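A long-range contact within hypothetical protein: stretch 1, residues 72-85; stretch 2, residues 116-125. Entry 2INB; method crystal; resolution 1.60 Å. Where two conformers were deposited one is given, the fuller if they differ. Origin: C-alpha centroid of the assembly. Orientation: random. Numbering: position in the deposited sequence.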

# COMPACT_ATOMS: atom_id res chain seq x y z
N GLU A 72 -4.94 -4.35 -7.12
CA GLU A 72 -3.82 -3.56 -7.61
C GLU A 72 -3.75 -2.27 -6.83
O GLU A 72 -2.64 -1.81 -6.50
CB GLU A 72 -3.88 -3.27 -9.12
CG GLU A 72 -2.74 -2.41 -9.61
CD GLU A 72 -1.37 -2.91 -9.14
OE1 GLU A 72 -1.16 -4.14 -9.08
OE2 GLU A 72 -0.51 -2.08 -8.82
N PHE A 73 -4.91 -1.68 -6.51
CA PHE A 73 -4.92 -0.39 -5.82
C PHE A 73 -4.19 -0.50 -4.48
O PHE A 73 -3.47 0.41 -4.08
CB PHE A 73 -6.32 0.16 -5.65
CG PHE A 73 -6.36 1.50 -4.97
CD1 PHE A 73 -5.67 2.59 -5.47
CD2 PHE A 73 -7.15 1.67 -3.84
CE1 PHE A 73 -5.75 3.83 -4.80
CE2 PHE A 73 -7.23 2.91 -3.17
CZ PHE A 73 -6.56 3.97 -3.69
N HIS A 74 -4.38 -1.59 -3.76
CA HIS A 74 -3.68 -1.73 -2.50
C HIS A 74 -2.16 -1.60 -2.68
O HIS A 74 -1.48 -0.84 -1.96
CB HIS A 74 -3.90 -3.09 -1.85
CG HIS A 74 -5.30 -3.38 -1.46
ND1 HIS A 74 -6.09 -2.48 -0.78
CD2 HIS A 74 -6.03 -4.52 -1.56
CE1 HIS A 74 -7.27 -3.04 -0.54
NE2 HIS A 74 -7.26 -4.28 -1.01
N THR A 75 -1.61 -2.34 -3.65
CA THR A 75 -0.16 -2.32 -3.89
C THR A 75 0.25 -0.97 -4.43
O THR A 75 1.27 -0.42 -4.02
CB THR A 75 0.21 -3.45 -4.85
OG1 THR A 75 -0.09 -4.71 -4.21
CG2 THR A 75 1.68 -3.39 -5.34
N ALA A 76 -0.54 -0.40 -5.34
CA ALA A 76 -0.20 0.90 -5.91
C ALA A 76 -0.13 1.99 -4.85
O ALA A 76 0.73 2.88 -4.88
CB ALA A 76 -1.20 1.33 -7.03
N LEU A 77 -1.08 1.95 -3.93
CA LEU A 77 -1.16 2.94 -2.85
C LEU A 77 0.01 2.77 -1.88
O LEU A 77 0.63 3.74 -1.46
CB LEU A 77 -2.50 2.79 -2.12
CG LEU A 77 -2.69 3.73 -0.94
CD1 LEU A 77 -2.67 5.23 -1.45
CD2 LEU A 77 -4.06 3.44 -0.23
N GLY A 78 0.28 1.54 -1.48
CA GLY A 78 1.42 1.30 -0.54
C GLY A 78 2.73 1.74 -1.16
O GLY A 78 3.58 2.39 -0.51
N GLN A 79 2.95 1.36 -2.42
CA GLN A 79 4.12 1.81 -3.15
C GLN A 79 4.18 3.32 -3.19
O GLN A 79 5.24 3.96 -3.00
CB GLN A 79 4.12 1.23 -4.58
CG GLN A 79 4.52 -0.22 -4.62
CD GLN A 79 4.40 -0.86 -5.97
OE1 GLN A 79 3.68 -0.36 -6.83
NE2 GLN A 79 4.97 -2.05 -6.10
N PHE A 80 3.04 3.94 -3.48
CA PHE A 80 3.02 5.40 -3.58
C PHE A 80 3.49 6.05 -2.26
O PHE A 80 4.37 6.94 -2.21
CB PHE A 80 1.62 5.93 -3.96
CG PHE A 80 1.61 7.42 -4.12
CD1 PHE A 80 1.90 8.03 -5.35
CD2 PHE A 80 1.30 8.26 -3.05
CE1 PHE A 80 1.91 9.40 -5.48
CE2 PHE A 80 1.32 9.65 -3.20
CZ PHE A 80 1.63 10.22 -4.41
N ILE A 81 2.94 5.55 -1.16
CA ILE A 81 3.24 6.12 0.16
C ILE A 81 4.73 5.93 0.48
O ILE A 81 5.44 6.84 0.99
CB ILE A 81 2.29 5.52 1.23
CG1 ILE A 81 0.88 6.11 1.01
CG2 ILE A 81 2.78 5.80 2.69
CD1 ILE A 81 -0.20 5.40 1.74
N ASN A 82 5.22 4.71 0.22
CA ASN A 82 6.61 4.43 0.55
C ASN A 82 7.59 5.17 -0.35
O ASN A 82 8.59 5.73 0.15
CB ASN A 82 6.85 2.93 0.53
CG ASN A 82 6.31 2.23 1.75
OD1 ASN A 82 6.22 2.81 2.82
ND2 ASN A 82 5.98 0.94 1.58
N TYR A 83 7.31 5.20 -1.67
CA TYR A 83 8.20 5.93 -2.55
C TYR A 83 8.18 7.43 -2.19
O TYR A 83 9.20 8.09 -2.27
CB TYR A 83 7.83 5.73 -4.03
CG TYR A 83 7.97 4.31 -4.55
CD1 TYR A 83 8.94 3.46 -4.07
CD2 TYR A 83 7.13 3.87 -5.59
CE1 TYR A 83 9.06 2.14 -4.56
CE2 TYR A 83 7.24 2.56 -6.09
CZ TYR A 83 8.22 1.72 -5.58
OH TYR A 83 8.35 0.42 -6.07
N ARG A 84 7.01 7.96 -1.86
CA ARG A 84 6.88 9.37 -1.54
C ARG A 84 7.73 9.66 -0.30
O ARG A 84 8.48 10.65 -0.25
CB ARG A 84 5.45 9.73 -1.29
CG ARG A 84 5.31 11.19 -0.93
CD ARG A 84 3.80 11.61 -0.72
NE ARG A 84 3.18 10.85 0.35
CZ ARG A 84 1.87 10.81 0.56
NH1 ARG A 84 1.07 11.59 -0.14
NH2 ARG A 84 1.39 10.02 1.49
N GLY A 85 7.64 8.80 0.71
CA GLY A 85 8.47 8.98 1.93
C GLY A 85 9.96 8.93 1.68
O GLY A 85 10.71 9.77 2.17
N GLU A 116 -12.08 8.48 -2.24
CA GLU A 116 -11.85 8.88 -0.83
C GLU A 116 -10.42 8.59 -0.40
O GLU A 116 -9.73 9.41 0.24
CB GLU A 116 -12.84 8.24 0.17
CG GLU A 116 -12.64 8.59 1.60
CD GLU A 116 -12.71 10.06 1.98
OE1 GLU A 116 -13.22 10.85 1.19
OE2 GLU A 116 -12.21 10.33 3.11
N MSE A 117 -9.94 7.39 -0.72
CA MSE A 117 -8.58 6.99 -0.29
C MSE A 117 -7.44 7.76 -1.00
O MSE A 117 -6.40 8.01 -0.40
CB MSE A 117 -8.41 5.46 -0.40
CG MSE A 117 -9.53 4.69 0.31
SE MSE A 117 -9.78 5.25 2.17
CE MSE A 117 -7.88 4.99 2.78
N ILE A 118 -7.65 8.15 -2.25
CA ILE A 118 -6.76 9.05 -2.95
C ILE A 118 -6.74 10.39 -2.21
O ILE A 118 -5.70 10.96 -1.92
CB ILE A 118 -7.20 9.25 -4.41
CG1 ILE A 118 -6.95 7.99 -5.25
CG2 ILE A 118 -6.58 10.55 -5.04
CD1 ILE A 118 -5.51 7.65 -5.53
N ALA A 119 -7.92 10.91 -1.85
CA ALA A 119 -7.98 12.19 -1.15
C ALA A 119 -7.32 12.13 0.23
O ALA A 119 -6.57 13.02 0.61
CB ALA A 119 -9.43 12.62 -1.01
N GLU A 120 -7.63 11.08 1.01
CA GLU A 120 -7.13 10.98 2.38
C GLU A 120 -5.60 10.95 2.41
O GLU A 120 -4.97 11.37 3.38
CB GLU A 120 -7.68 9.75 3.07
CG GLU A 120 -9.17 9.76 3.37
CD GLU A 120 -9.68 8.61 4.23
OE1 GLU A 120 -8.86 7.84 4.74
OE2 GLU A 120 -10.97 8.56 4.41
N ASN A 121 -5.00 10.33 1.38
CA ASN A 121 -3.55 10.15 1.31
C ASN A 121 -2.83 11.13 0.38
O ASN A 121 -1.64 10.92 0.07
CB ASN A 121 -3.30 8.69 0.95
CG ASN A 121 -3.72 7.78 2.07
OD1 ASN A 121 -2.98 7.64 3.07
ND2 ASN A 121 -4.91 7.23 1.96
N GLN A 122 -3.52 12.18 -0.08
CA GLN A 122 -2.93 13.19 -0.90
C GLN A 122 -2.20 12.62 -2.10
O GLN A 122 -1.11 13.06 -2.50
CB GLN A 122 -2.02 14.10 -0.05
CG GLN A 122 -2.77 15.04 0.86
CD GLN A 122 -3.46 14.42 2.08
OE1 GLN A 122 -2.88 13.56 2.75
NE2 GLN A 122 -4.71 14.89 2.39
N VAL A 123 -2.80 11.64 -2.75
CA VAL A 123 -2.16 10.98 -3.90
C VAL A 123 -2.35 11.89 -5.12
O VAL A 123 -3.47 12.27 -5.49
CB VAL A 123 -2.76 9.58 -4.14
CG1 VAL A 123 -2.10 8.90 -5.37
CG2 VAL A 123 -2.65 8.68 -2.90
N LYS A 124 -1.23 12.23 -5.72
CA LYS A 124 -1.18 12.99 -6.95
C LYS A 124 -1.19 12.00 -8.11
O LYS A 124 -0.53 10.95 -8.02
CB LYS A 124 0.08 13.85 -6.96
CG LYS A 124 0.18 14.84 -5.82
CD LYS A 124 1.43 15.70 -5.96
CE LYS A 124 1.69 16.52 -4.75
NZ LYS A 124 0.63 17.51 -4.49
N MSE A 125 -1.89 12.34 -9.19
CA MSE A 125 -2.01 11.37 -10.29
C MSE A 125 -1.70 11.99 -11.67
O MSE A 125 -1.85 13.20 -11.88
CB MSE A 125 -3.39 10.71 -10.29
CG MSE A 125 -3.63 9.87 -9.05
SE MSE A 125 -5.44 9.09 -9.06
CE MSE A 125 -6.34 10.82 -8.85
O HOH W 1 1.48 13.61 -2.30
O HOH W 2 -0.81 9.44 3.23

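Residues 72-85 form one helical segment, and the face carrying Phe73, Leu77, Phe80, Ile81 and Arg84 meets the end of a second helix and the loop after it. The contact buries 418 Å², both sides summed.

Most of it is apolar. Phe73 presents its ring edge to the second helix, with CE2 3.9 Å from Met117 CB and CE1 3.9 Å from Ile118 CD1. Met117 is a selenomethionine whose side-chain end leads away. Leu77 CD1 packs 3.7 Å from Val123 CG2. Val123 also covers Phe80: its CG1 lies 3.9 Å from the centroid of the Phe80 ring, almost on the ring normal, a CH-pi contact. The flat ring accepts a branched side chain closely, and all these apolar residues are buried.

One direct hydrogen bond crosses the contact. Arg84 NH1 donates to Asn121 O at 2.8 Å. Asn121 is the first residue to leave helical geometry, and the long Arg84 side chain reaches its carbonyl there. Asn121 ND2 bonds back to Met117 O at 2.9 Å, which anchors the side chain to the last helical turn.

Two waters extend the polar end. Water 1 links Arg84 NH1 to Gln122 O, and water 2 links Arg84 NH2 to Asn121 OD1. The guanidinium suits this site because it can donate in several directions.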